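Local coordinates for Lmo1340 protein (Listeria monocytogenes, PDB 4NLM) that is of unknown function but is probably a surface lipoprotein built around a YqgU-like six-bladed beta propeller, at residues A[262-267]-A[289-295]; A[299-305]-A[316-322]; A[255-259]-A[307-312]; A[231-235]-A[246-250]. All coordinates share one frame; numbering follows the deposited sequence. Where two conformers were deposited one is given.

Interaction 1 (A[262-267]-A[289-295]); sequences AREYDE and PYKSAKI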
loop_
_atom_site.group_PDB
_atom_site.type_symbol
_atom_site.label_atom_id
_atom_site.label_comp_id
_atom_site.label_asym_id
_atom_site.label_seq_id
_atom_site.Cartn_x
_atom_site.Cartn_y
_atom_site.Cartn_z
ATOM N N ALA A 262 6.878 6.922 20.240
ATOM C CA ALA A 262 6.466 8.278 20.604
ATOM C C ALA A 262 5.375 8.727 19.649
ATOM O O ALA A 262 5.475 8.497 18.455
ATOM C CB ALA A 262 7.645 9.211 20.515
ATOM N N ARG A 263 4.364 9.413 20.194
ATOM C CA ARG A 263 3.210 9.834 19.398
ATOM C C ARG A 263 3.293 11.286 18.942
ATOM O O ARG A 263 3.451 12.208 19.762
ATOM C CB ARG A 263 1.941 9.693 20.232
ATOM C CG ARG A 263 0.683 10.173 19.546
ATOM C CD ARG A 263 -0.566 9.878 20.369
ATOM N NE ARG A 263 -1.722 10.613 19.849
ATOM C CZ ARG A 263 -2.039 11.864 20.177
ATOM N NH1 ARG A 263 -3.068 12.434 19.594
ATOM N NH2 ARG A 263 -1.323 12.569 21.056
ATOM N N GLU A 264 3.192 11.472 17.636
ATOM C CA GLU A 264 3.046 12.803 17.073
ATOM C C GLU A 264 1.570 13.074 16.810
ATOM O O GLU A 264 0.745 12.146 16.676
ATOM C CB GLU A 264 3.815 12.940 15.782
ATOM C CG GLU A 264 5.297 13.140 15.976
ATOM C CD GLU A 264 6.057 13.247 14.663
ATOM O OE1 GLU A 264 5.534 12.809 13.609
ATOM O OE2 GLU A 264 7.202 13.752 14.703
ATOM N N TYR A 265 1.254 14.342 16.703
ATOM C CA TYR A 265 -0.097 14.775 16.440
ATOM C C TYR A 265 -0.054 16.099 15.705
ATOM O O TYR A 265 0.923 16.821 15.770
ATOM C CB TYR A 265 -0.898 14.844 17.754
ATOM C CG TYR A 265 -0.231 15.615 18.847
ATOM C CD1 TYR A 265 0.729 15.007 19.657
ATOM C CD2 TYR A 265 -0.526 16.948 19.074
ATOM C CE1 TYR A 265 1.358 15.717 20.663
ATOM C CE2 TYR A 265 0.090 17.656 20.084
ATOM C CZ TYR A 265 1.035 17.041 20.868
ATOM O OH TYR A 265 1.649 17.769 21.862
ATOM N N ASP A 266 -1.093 16.363 14.949
ATOM C CA ASP A 266 -1.147 17.610 14.219
ATOM C C ASP A 266 -2.416 18.288 14.678
ATOM O O ASP A 266 -2.976 17.917 15.723
ATOM C CB ASP A 266 -1.092 17.370 12.696
ATOM C CG ASP A 266 -2.135 16.363 12.211
ATOM O OD1 ASP A 266 -3.250 16.333 12.777
ATOM O OD2 ASP A 266 -1.837 15.606 11.255
ATOM N N GLU A 267 -2.870 19.268 13.902
ATOM C CA GLU A 267 -4.060 20.032 14.256
ATOM C C GLU A 267 -5.341 19.208 14.250
ATOM O O GLU A 267 -6.287 19.566 14.923
ATOM C CB GLU A 267 -4.198 21.276 13.349
ATOM C CG GLU A 267 -3.090 22.301 13.606
ATOM C CD GLU A 267 -2.919 23.323 12.498
ATOM O OE1 GLU A 267 -2.441 24.438 12.795
ATOM O OE2 GLU A 267 -3.249 23.017 11.333
ATOM N N PRO A 289 9.077 8.673 15.452
ATOM C CA PRO A 289 9.552 9.985 15.859
ATOM C C PRO A 289 10.487 9.881 17.047
ATOM O O PRO A 289 10.404 8.946 17.810
ATOM C CB PRO A 289 8.263 10.717 16.292
ATOM C CG PRO A 289 7.143 9.826 15.890
ATOM C CD PRO A 289 7.674 8.453 15.834
ATOM N N TYR A 290 11.316 10.898 17.228
ATOM C CA TYR A 290 12.206 10.957 18.368
ATOM C C TYR A 290 11.532 11.399 19.659
ATOM O O TYR A 290 12.025 11.114 20.745
ATOM C CB TYR A 290 13.392 11.864 18.084
ATOM C CG TYR A 290 14.326 11.273 17.083
ATOM C CD1 TYR A 290 15.100 10.174 17.418
ATOM C CD2 TYR A 290 14.445 11.789 15.820
ATOM C CE1 TYR A 290 15.951 9.617 16.512
ATOM C CE2 TYR A 290 15.288 11.218 14.887
ATOM C CZ TYR A 290 16.050 10.104 15.257
ATOM O OH TYR A 290 16.933 9.567 14.361
ATOM N N LYS A 291 10.420 12.109 19.538
ATOM C CA LYS A 291 9.725 12.570 20.726
ATOM C C LYS A 291 8.250 12.819 20.398
ATOM O O LYS A 291 7.886 12.999 19.247
ATOM C CB LYS A 291 10.363 13.837 21.287
ATOM C CG LYS A 291 10.160 15.051 20.419
ATOM C CD LYS A 291 10.830 16.321 20.957
ATOM C CE LYS A 291 10.773 17.375 19.870
ATOM N NZ LYS A 291 11.343 18.680 20.304
ATOM N N SER A 292 7.425 12.742 21.429
ATOM C CA SER A 292 6.019 13.020 21.284
ATOM C C SER A 292 5.844 14.512 21.175
ATOM O O SER A 292 6.320 15.236 22.039
ATOM C CB SER A 292 5.266 12.506 22.489
ATOM O OG SER A 292 3.880 12.783 22.330
ATOM N N ALA A 293 5.197 14.973 20.116
ATOM C CA ALA A 293 5.105 16.424 19.849
ATOM C C ALA A 293 4.189 16.722 18.708
ATOM O O ALA A 293 3.838 15.848 17.937
ATOM C CB ALA A 293 6.473 16.905 19.429
ATOM N N LYS A 294 3.755 17.975 18.615
ATOM C CA LYS A 294 2.999 18.441 17.465
ATOM C C LYS A 294 3.947 18.471 16.261
ATOM O O LYS A 294 5.083 18.942 16.376
ATOM C CB LYS A 294 2.418 19.825 17.750
ATOM C CG LYS A 294 2.226 20.690 16.520
ATOM C CD LYS A 294 1.246 20.120 15.517
ATOM C CE LYS A 294 1.193 21.013 14.286
ATOM N NZ LYS A 294 0.856 20.273 13.043
ATOM N N ILE A 295 3.491 17.968 15.113
ATOM C CA ILE A 295 4.362 17.841 13.917
ATOM C C ILE A 295 4.978 19.155 13.476
ATOM O O ILE A 295 4.299 20.163 13.427
ATOM C CB ILE A 295 3.674 17.145 12.713
ATOM C CG1 ILE A 295 2.516 17.971 12.166
ATOM C CG2 ILE A 295 3.215 15.744 13.078
ATOM C CD1 ILE A 295 2.411 18.016 10.651
HETATM O O HOH W 1 8.424 14.500 16.959
#
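The Y265 ring overlaps the A293-K294 peptide: A293 O lies 3.6 Å above the ring plane and K294 N a similar height above the same face, both offset toward the rim. CG of Y265 sits between the backbone N and the carbonyl carbon (chi1 51°), which turns the ring over this peptide of the partner strand. Beneath it the chains pair in parallel, Y265 with K294. Y265 N donates to A293 O at 3.2 Å, and I295 N to Y265 O at 2.9 Å. R263 O is gripped by S292 OG at 2.7 Å, in the carbonyl plane and on a lone pair, while the bond it also receives from A293 N is weak. E264 reaches past P289, OE2 meeting P289 CB at 3.6 Å; a water donates both to E264 OE2 and to K291 O. The other carboxylate oxygen, E264 OE1, is hydrogen-bonded to Y302 OH. In the propeller, 293-294 is a short strand added in parallel to 255-266, beyond which 269-271 runs antiparallel; F271 of that strand packs against E264, D266 and I295.

Interaction 2 (A[299-305]-A[316-322]); sequences AKEYKLV and TILELMD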
loop_
_atom_site.group_PDB
_atom_site.type_symbol
_atom_site.label_atom_id
_atom_site.label_comp_id
_atom_site.label_asym_id
_atom_site.label_seq_id
_atom_site.Cartn_x
_atom_site.Cartn_y
_atom_site.Cartn_z
ATOM N N ALA A 299 13.123 17.980 8.279
ATOM C CA ALA A 299 13.279 16.772 7.460
ATOM C C ALA A 299 14.137 15.682 8.106
ATOM O O ALA A 299 14.508 14.728 7.442
ATOM C CB ALA A 299 13.862 17.147 6.106
ATOM N N LYS A 300 14.451 15.849 9.385
ATOM C CA LYS A 300 15.261 14.889 10.148
ATOM C C LYS A 300 14.577 14.461 11.457
ATOM O O LYS A 300 15.217 14.171 12.464
ATOM C CB LYS A 300 16.639 15.511 10.453
ATOM C CG LYS A 300 17.490 15.744 9.215
ATOM C CD LYS A 300 18.821 16.427 9.528
ATOM C CE LYS A 300 19.596 16.690 8.247
ATOM N NZ LYS A 300 20.972 17.200 8.505
ATOM N N GLU A 301 13.270 14.365 11.413
ATOM C CA GLU A 301 12.518 14.173 12.620
ATOM C C GLU A 301 12.254 12.718 12.960
ATOM O O GLU A 301 11.641 12.481 13.992
ATOM C CB GLU A 301 11.237 14.953 12.396
ATOM C CG GLU A 301 10.101 15.002 13.412
ATOM C CD GLU A 301 8.961 15.892 12.899
ATOM O OE1 GLU A 301 7.781 15.685 13.261
ATOM O OE2 GLU A 301 9.231 16.811 12.092
ATOM N N TYR A 302 12.763 11.778 12.152
ATOM C CA TYR A 302 12.419 10.354 12.333
ATOM C C TYR A 302 13.622 9.473 12.227
ATOM O O TYR A 302 14.619 9.819 11.624
ATOM C CB TYR A 302 11.402 9.912 11.266
ATOM C CG TYR A 302 10.144 10.722 11.263
ATOM C CD1 TYR A 302 10.073 11.889 10.559
ATOM C CD2 TYR A 302 9.031 10.358 12.010
ATOM C CE1 TYR A 302 8.959 12.698 10.592
ATOM C CE2 TYR A 302 7.889 11.163 12.024
ATOM C CZ TYR A 302 7.874 12.348 11.327
ATOM O OH TYR A 302 6.748 13.152 11.352
ATOM N N LYS A 303 13.451 8.278 12.778
ATOM C CA LYS A 303 14.356 7.168 12.477
ATOM C C LYS A 303 13.545 6.062 11.807
ATOM O O LYS A 303 12.362 5.931 12.016
ATOM C CB LYS A 303 15.053 6.633 13.687
ATOM C CG LYS A 303 14.184 6.407 14.850
ATOM C CD LYS A 303 14.998 5.745 15.941
ATOM C CE LYS A 303 14.241 5.726 17.232
ATOM N NZ LYS A 303 15.120 5.133 18.294
ATOM N N LEU A 304 14.239 5.339 10.954
ATOM C CA LEU A 304 13.669 4.174 10.282
ATOM C C LEU A 304 14.085 2.955 11.078
ATOM O O LEU A 304 15.278 2.684 11.251
ATOM C CB LEU A 304 14.188 4.070 8.874
ATOM C CG LEU A 304 13.698 2.836 8.118
ATOM C CD1 LEU A 304 12.190 2.820 7.981
ATOM C CD2 LEU A 304 14.360 2.813 6.758
ATOM N N VAL A 305 13.105 2.204 11.553
ATOM C CA VAL A 305 13.432 1.014 12.304
ATOM C C VAL A 305 12.843 -0.214 11.669
ATOM O O VAL A 305 11.925 -0.162 10.848
ATOM C CB VAL A 305 12.935 1.094 13.742
ATOM C CG1 VAL A 305 13.477 2.340 14.419
ATOM C CG2 VAL A 305 11.416 1.017 13.811
ATOM N N THR A 316 17.556 -0.017 14.543
ATOM C CA THR A 316 17.459 1.207 13.743
ATOM C C THR A 316 18.285 1.061 12.498
ATOM O O THR A 316 19.467 0.734 12.557
ATOM C CB THR A 316 17.890 2.453 14.527
ATOM O OG1 THR A 316 17.022 2.530 15.643
ATOM C CG2 THR A 316 17.779 3.699 13.697
ATOM N N ILE A 317 17.647 1.237 11.355
ATOM C CA ILE A 317 18.335 1.184 10.076
ATOM C C ILE A 317 19.070 2.488 9.816
ATOM O O ILE A 317 20.252 2.493 9.498
ATOM C CB ILE A 317 17.332 0.919 8.960
ATOM C CG1 ILE A 317 16.697 -0.448 9.173
ATOM C CG2 ILE A 317 17.986 1.020 7.590
ATOM C CD1 ILE A 317 15.361 -0.561 8.496
ATOM N N LEU A 318 18.345 3.601 9.929
ATOM C CA LEU A 318 18.930 4.925 9.713
ATOM C C LEU A 318 18.300 5.937 10.641
ATOM O O LEU A 318 17.089 5.932 10.869
ATOM C CB LEU A 318 18.769 5.379 8.259
ATOM C CG LEU A 318 19.654 4.747 7.193
ATOM C CD1 LEU A 318 19.080 5.027 5.809
ATOM C CD2 LEU A 318 21.094 5.254 7.331
ATOM N N GLU A 319 19.145 6.826 11.159
ATOM C CA GLU A 319 18.685 7.936 11.979
ATOM C C GLU A 319 18.487 9.208 11.140
ATOM O O GLU A 319 18.988 9.280 10.029
ATOM C CB GLU A 319 19.746 8.262 13.038
ATOM C CG GLU A 319 20.118 7.104 13.953
ATOM C CD GLU A 319 19.206 6.828 15.129
ATOM O OE1 GLU A 319 18.174 7.470 15.336
ATOM O OE2 GLU A 319 19.539 5.888 15.893
ATOM N N LEU A 320 17.729 10.138 11.705
ATOM C CA LEU A 320 17.621 11.507 11.204
ATOM C C LEU A 320 17.180 11.565 9.775
ATOM O O LEU A 320 17.854 12.148 8.911
ATOM C CB LEU A 320 18.953 12.258 11.401
ATOM C CG LEU A 320 19.464 12.309 12.851
ATOM C CD1 LEU A 320 20.826 12.995 12.909
ATOM C CD2 LEU A 320 18.529 13.010 13.828
HETATM N N MSE A 321 16.019 10.941 9.533
HETATM C CA MSE A 321 15.394 10.766 8.213
HETATM C C MSE A 321 14.075 11.450 8.115
HETATM O O MSE A 321 13.461 11.746 9.134
HETATM C CB MSE A 321 14.853 9.330 8.067
HETATM C CG MSE A 321 15.942 8.342 8.284
HETATM SE SE MSE A 321 15.817 7.227 6.721
HETATM C CE MSE A 321 17.540 7.833 5.983
ATOM N N ASP A 322 13.607 11.637 6.887
ATOM C CA ASP A 322 12.250 12.100 6.660
ATOM C C ASP A 322 11.278 10.949 6.426
ATOM O O ASP A 322 11.605 9.901 5.819
ATOM C CB ASP A 322 12.134 13.074 5.527
ATOM C CG ASP A 322 10.781 13.807 5.551
ATOM O OD1 ASP A 322 10.157 13.958 6.675
ATOM O OD2 ASP A 322 10.348 14.257 4.467
HETATM O O HOH W 2 11.347 14.842 9.179
HETATM O O HOH W 3 17.996 4.099 17.535
HETATM O O HOH W 4 15.101 2.309 17.453
#
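L304 against I317 and L318, and Y302 against L320 and M321, form two beta bulges in the antiparallel hairpin of strands 302-308 and 313-321. The first is a classic bulge. Here L304 O takes a bond from I317 N at 2.8 Å and only a weak one from L318 N. L304 carries CG anti to its backbone nitrogen (chi1 177°), which, for the I317 conformer described, lays CG of L304 3.8 Å from I317 CD1, the two side chains crossing at a slant. The second is a G1 bulge: positive phi and psi at L320 turn the chain, and M321 N meets Y302 O almost straight, at 176°. M321 is a selenomethionine, and in one of its two modelled conformers it bends at chi2 and chi3 to bring SE near L304 CB. The ring of Y302 presents its edge to M321 O, in plane. K303 and E319 run side by side in the same direction: the lysine is extended beyond CG, the glutamate folds at chi2 (-82°), and E319 OE1, which also accepts from Y290 OH, lies 3.6 Å from K303 CB. One water accepts from K303 NZ, donates to E319 OE2 at 2.9 Å and bonds T316 OG1 at 2.6 Å.

Interaction 3 (A[255-259]-A[307-312]); sequences NFFSY and IDPTNK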
loop_
_atom_site.group_PDB
_atom_site.type_symbol
_atom_site.label_atom_id
_atom_site.label_comp_id
_atom_site.label_asym_id
_atom_site.label_seq_id
_atom_site.Cartn_x
_atom_site.Cartn_y
_atom_site.Cartn_z
ATOM N N ASN A 255 -2.376 -12.087 20.327
ATOM C CA ASN A 255 -1.496 -10.930 20.377
ATOM C C ASN A 255 -0.097 -11.391 20.780
ATOM O O ASN A 255 0.065 -11.890 21.884
ATOM C CB ASN A 255 -2.075 -9.958 21.387
ATOM C CG ASN A 255 -1.552 -8.565 21.212
ATOM O OD1 ASN A 255 -0.428 -8.365 20.754
ATOM N ND2 ASN A 255 -2.364 -7.582 21.590
ATOM N N PHE A 256 0.890 -11.248 19.891
ATOM C CA PHE A 256 2.224 -11.792 20.136
ATOM C C PHE A 256 3.355 -10.778 20.292
ATOM O O PHE A 256 4.482 -11.175 20.641
ATOM C CB PHE A 256 2.597 -12.881 19.122
ATOM C CG PHE A 256 2.823 -12.426 17.712
ATOM C CD1 PHE A 256 1.773 -12.272 16.826
ATOM C CD2 PHE A 256 4.108 -12.227 17.245
ATOM C CE1 PHE A 256 1.999 -11.920 15.515
ATOM C CE2 PHE A 256 4.335 -11.852 15.933
ATOM C CZ PHE A 256 3.285 -11.701 15.070
ATOM N N PHE A 257 3.099 -9.500 20.004
ATOM C CA PHE A 257 4.108 -8.476 20.249
ATOM C C PHE A 257 3.456 -7.115 20.292
ATOM O O PHE A 257 2.489 -6.879 19.573
ATOM C CB PHE A 257 5.198 -8.480 19.176
ATOM C CG PHE A 257 6.373 -7.612 19.509
ATOM C CD1 PHE A 257 7.113 -7.846 20.634
ATOM C CD2 PHE A 257 6.724 -6.525 18.707
ATOM C CE1 PHE A 257 8.194 -7.039 20.952
ATOM C CE2 PHE A 257 7.824 -5.750 19.004
ATOM C CZ PHE A 257 8.562 -6.006 20.129
ATOM N N SER A 258 4.000 -6.251 21.150
ATOM C CA SER A 258 3.583 -4.862 21.266
ATOM C C SER A 258 4.815 -3.959 21.137
ATOM O O SER A 258 5.862 -4.253 21.682
ATOM C CB SER A 258 2.930 -4.544 22.627
ATOM O OG SER A 258 1.689 -5.188 22.823
ATOM N N TYR A 259 4.660 -2.854 20.436
ATOM C CA TYR A 259 5.724 -1.871 20.286
ATOM C C TYR A 259 5.123 -0.484 20.497
ATOM O O TYR A 259 4.117 -0.160 19.894
ATOM C CB TYR A 259 6.319 -1.956 18.881
ATOM C CG TYR A 259 7.395 -0.943 18.610
ATOM C CD1 TYR A 259 8.678 -1.124 19.085
ATOM C CD2 TYR A 259 7.139 0.213 17.869
ATOM C CE1 TYR A 259 9.672 -0.199 18.842
ATOM C CE2 TYR A 259 8.143 1.120 17.630
ATOM C CZ TYR A 259 9.403 0.915 18.118
ATOM O OH TYR A 259 10.393 1.857 17.866
ATOM N N ILE A 307 11.468 -3.828 13.003
ATOM C CA ILE A 307 11.021 -4.617 14.133
ATOM C C ILE A 307 10.774 -6.044 13.685
ATOM O O ILE A 307 10.210 -6.308 12.635
ATOM C CB ILE A 307 9.690 -4.041 14.633
ATOM C CG1 ILE A 307 10.005 -2.682 15.220
ATOM C CG2 ILE A 307 8.978 -4.952 15.634
ATOM C CD1 ILE A 307 8.760 -1.876 15.373
ATOM N N ASP A 308 11.272 -6.989 14.479
ATOM C CA ASP A 308 11.003 -8.402 14.265
ATOM C C ASP A 308 10.050 -8.790 15.395
ATOM O O ASP A 308 10.470 -9.035 16.518
ATOM C CB ASP A 308 12.289 -9.236 14.334
ATOM C CG ASP A 308 12.056 -10.729 14.111
ATOM O OD1 ASP A 308 10.930 -11.210 14.304
ATOM O OD2 ASP A 308 13.041 -11.405 13.800
ATOM N N PRO A 309 8.735 -8.846 15.113
ATOM C CA PRO A 309 7.794 -9.072 16.215
ATOM C C PRO A 309 7.878 -10.481 16.804
ATOM O O PRO A 309 7.581 -10.658 17.978
ATOM C CB PRO A 309 6.421 -8.813 15.597
ATOM C CG PRO A 309 6.620 -8.808 14.143
ATOM C CD PRO A 309 8.071 -8.604 13.838
ATOM N N THR A 310 8.257 -11.467 15.990
ATOM C CA THR A 310 8.402 -12.836 16.500
ATOM C C THR A 310 9.583 -12.939 17.462
ATOM O O THR A 310 9.488 -13.552 18.543
ATOM C CB THR A 310 8.518 -13.830 15.322
ATOM O OG1 THR A 310 7.299 -13.809 14.593
ATOM C CG2 THR A 310 8.771 -15.288 15.787
ATOM N N ASN A 311 10.702 -12.330 17.075
ATOM C CA ASN A 311 11.904 -12.366 17.885
ATOM C C ASN A 311 11.935 -11.273 18.941
ATOM O O ASN A 311 12.840 -11.225 19.771
ATOM C CB ASN A 311 13.143 -12.297 16.993
ATOM C CG ASN A 311 14.366 -12.883 17.654
ATOM O OD1 ASN A 311 14.271 -13.849 18.424
ATOM N ND2 ASN A 311 15.534 -12.342 17.325
ATOM N N LYS A 312 10.929 -10.404 18.911
ATOM C CA LYS A 312 10.834 -9.301 19.860
ATOM C C LYS A 312 12.077 -8.409 19.845
ATOM O O LYS A 312 12.616 -8.083 20.900
ATOM C CB LYS A 312 10.536 -9.813 21.270
ATOM C CG LYS A 312 9.307 -10.713 21.353
ATOM C CD LYS A 312 9.064 -11.153 22.793
ATOM C CE LYS A 312 7.843 -12.044 22.957
ATOM N NZ LYS A 312 6.571 -11.322 22.716
HETATM O O HOH W 5 6.684 -12.558 19.965
#
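A classic beta bulge in strand 255-266, where F256 and F257 both face F248 of the adjoining strand, meets the end of strand 302-308 and the turn that follows it. Both phenylalanines reach P309. F256 CE2 lies 3.7 Å from P309 CB, the two side chains pointing the same way, whereas F257 crosses the proline at about a right angle, with its CB 3.4 Å from P309 O. The F257 ring then fits between I307 and K312: CE2 touches I307 CG2, and CE1 approaches K312 CB at 3.6 Å as the lysine slides past in the opposite direction. This is an inter-sheet contact of the propeller, since the two segments belong to different sheets and no beta bridge joins them. The turn itself carries an Asx motif, D308 OD1 accepting from N311 N at 3.0 Å from above the carboxylate plane. Its K312 runs extended until a bend at chi4 (-68°) delivers NZ to F256 O at 2.9 Å, the donor tilted 29° from the carbonyl plane. A water also approaches that oxygen and P309 O. Further along, I307 CD1 sits over the centre of the Y259 ring, 3.5 Å from the centroid of Y259 and 9° off the normal, a CH-pi contact. Y259 OH bonds E314, while T310 OG1 bonds K281 O.

Interaction 4 (A[231-235]-A[246-250]); sequences NVLLT and YDFRT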
loop_
_atom_site.group_PDB
_atom_site.type_symbol
_atom_site.label_atom_id
_atom_site.label_comp_id
_atom_site.label_asym_id
_atom_site.label_seq_id
_atom_site.Cartn_x
_atom_site.Cartn_y
_atom_site.Cartn_z
ATOM N N ASN A 231 -0.544 -13.130 7.023
ATOM C CA ASN A 231 -1.233 -13.746 8.150
ATOM C C ASN A 231 -1.042 -13.036 9.471
ATOM O O ASN A 231 -1.286 -13.594 10.529
ATOM C CB ASN A 231 -0.848 -15.230 8.287
ATOM C CG ASN A 231 -1.165 -16.040 7.036
ATOM O OD1 ASN A 231 -0.309 -16.758 6.518
ATOM N ND2 ASN A 231 -2.385 -15.902 6.530
ATOM N N VAL A 232 -0.593 -11.789 9.412
ATOM C CA VAL A 232 -0.430 -10.970 10.610
ATOM C C VAL A 232 -1.396 -9.802 10.537
ATOM O O VAL A 232 -1.473 -9.153 9.513
ATOM C CB VAL A 232 1.004 -10.445 10.746
ATOM C CG1 VAL A 232 1.142 -9.501 11.938
ATOM C CG2 VAL A 232 1.960 -11.616 10.864
ATOM N N LEU A 233 -2.120 -9.575 11.625
ATOM C CA LEU A 233 -2.963 -8.418 11.779
ATOM C C LEU A 233 -2.197 -7.416 12.643
ATOM O O LEU A 233 -1.840 -7.697 13.795
ATOM C CB LEU A 233 -4.272 -8.762 12.485
ATOM C CG LEU A 233 -5.140 -7.614 12.980
ATOM C CD1 LEU A 233 -5.598 -6.742 11.813
ATOM C CD2 LEU A 233 -6.356 -8.065 13.773
ATOM N N LEU A 234 -1.936 -6.256 12.067
ATOM C CA LEU A 234 -1.325 -5.114 12.741
ATOM C C LEU A 234 -2.429 -4.169 13.177
ATOM O O LEU A 234 -3.326 -3.868 12.386
ATOM C CB LEU A 234 -0.430 -4.352 11.777
ATOM C CG LEU A 234 0.058 -2.984 12.282
ATOM C CD1 LEU A 234 1.077 -3.174 13.398
ATOM C CD2 LEU A 234 0.595 -2.124 11.139
ATOM N N THR A 235 -2.404 -3.761 14.429
ATOM C CA THR A 235 -3.282 -2.720 14.904
ATOM C C THR A 235 -2.450 -1.581 15.476
ATOM O O THR A 235 -1.363 -1.789 16.007
ATOM C CB THR A 235 -4.317 -3.180 15.937
ATOM O OG1 THR A 235 -3.659 -3.715 17.065
ATOM C CG2 THR A 235 -5.256 -4.241 15.357
ATOM N N TYR A 246 1.598 -0.257 18.692
ATOM C CA TYR A 246 1.529 -1.167 17.557
ATOM C C TYR A 246 1.452 -2.582 18.096
ATOM O O TYR A 246 2.392 -3.044 18.746
ATOM C CB TYR A 246 2.758 -1.035 16.667
ATOM C CG TYR A 246 2.937 0.288 15.962
ATOM C CD1 TYR A 246 3.279 1.438 16.646
ATOM C CD2 TYR A 246 2.866 0.368 14.599
ATOM C CE1 TYR A 246 3.472 2.650 15.993
ATOM C CE2 TYR A 246 3.029 1.575 13.943
ATOM C CZ TYR A 246 3.342 2.699 14.630
ATOM O OH TYR A 246 3.529 3.910 13.987
ATOM N N ASP A 247 0.336 -3.278 17.853
ATOM C CA ASP A 247 0.164 -4.663 18.270
ATOM C C ASP A 247 0.157 -5.582 17.044
ATOM O O ASP A 247 -0.381 -5.230 15.990
ATOM C CB ASP A 247 -1.126 -4.873 19.059
ATOM C CG ASP A 247 -1.022 -4.489 20.515
ATOM O OD1 ASP A 247 0.071 -4.216 21.011
ATOM O OD2 ASP A 247 -2.068 -4.528 21.198
ATOM N N PHE A 248 0.746 -6.749 17.218
ATOM C CA PHE A 248 0.853 -7.764 16.187
ATOM C C PHE A 248 0.106 -8.993 16.663
ATOM O O PHE A 248 0.377 -9.519 17.750
ATOM C CB PHE A 248 2.328 -8.071 15.938
ATOM C CG PHE A 248 3.108 -6.853 15.474
ATOM C CD1 PHE A 248 3.585 -5.913 16.375
ATOM C CD2 PHE A 248 3.333 -6.649 14.119
ATOM C CE1 PHE A 248 4.262 -4.762 15.939
ATOM C CE2 PHE A 248 4.025 -5.527 13.686
ATOM C CZ PHE A 248 4.485 -4.587 14.592
ATOM N N ARG A 249 -0.837 -9.434 15.840
ATOM C CA ARG A 249 -1.664 -10.579 16.156
ATOM C C ARG A 249 -1.607 -11.659 15.088
ATOM O O ARG A 249 -1.537 -11.336 13.888
ATOM C CB ARG A 249 -3.121 -10.122 16.284
ATOM C CG ARG A 249 -3.468 -9.422 17.575
ATOM C CD ARG A 249 -4.921 -9.011 17.600
ATOM N NE ARG A 249 -5.350 -8.446 18.883
ATOM C CZ ARG A 249 -5.170 -7.182 19.243
ATOM N NH1 ARG A 249 -4.549 -6.345 18.436
ATOM N NH2 ARG A 249 -5.618 -6.758 20.416
ATOM N N THR A 250 -1.677 -12.927 15.514
ATOM C CA THR A 250 -1.727 -14.037 14.565
ATOM C C THR A 250 -3.139 -14.123 14.020
ATOM O O THR A 250 -4.049 -13.520 14.584
ATOM C CB THR A 250 -1.430 -15.394 15.210
ATOM O OG1 THR A 250 -0.106 -15.397 15.742
ATOM C CG2 THR A 250 -1.553 -16.502 14.175
HETATM O O HOH W 6 -2.992 -6.604 16.181
#
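L233 and T235 pair with R249 and D247 in the antiparallel hairpin of strands 232-238 and 243-249, part of a propeller sheet; the short strand axes lie 4.8 Å apart at 161°. L233-R249 and T235-D247 are hydrogen-bonded pairs, each joined by two bonds of 2.9 Å, such as T235 N to D247 O, and L234-F248 between them is a non-hydrogen-bonded pair whose L234 CA makes a CA-H...O contact with D247 O.

Apolar contacts gather on the face of L234 and F248. L234, its CG anti to the backbone nitrogen (chi1 169°), places CD1 over one face of the F248 ring, offset toward the rim; this CH-pi contact measures 4.1 Å from CD1 of L234 to the F248 centroid, 23° off the normal. The same CD1 meets the edge of the Y246 ring, and V232 CG1 meets the edge of F248. F284 of strand 284-289 closes on this group, edge-to-face with F248.

The polar contacts lie on the face that carries L233, T235, D247 and R249. D247 is bonded by S258 and N255 of the next strand. R249, extended from CG to NE, lies alongside L233, and a water in the guanidinium plane accepts from R249 NH1 at 2.8 Å and donates to L233 O at 2.9 Å.

Along the chain, interaction 4 closes first; interaction 3 then opens and encloses interaction 1, while interaction 2 crosses it, its segments alternating with those of interaction 3. Interactions 3 and 4 are the closest pair, with centres about 9 Å apart, and meet where strand 255-266 pairs with 243-249. Interaction 1 uses the far part of strand 255-266, about 23 Å from interaction 3 between centres, and adds a strand to the same sheet. Interaction 2 lies about 14 Å from interaction 1, in the sheet of strands 284-289, 302-308 and 313-321, and touches it where Y290 packs on E301 and K303. Interaction 3 packs these two sheets of the propeller together, and interactions 4 and 2 represent their internal hairpins.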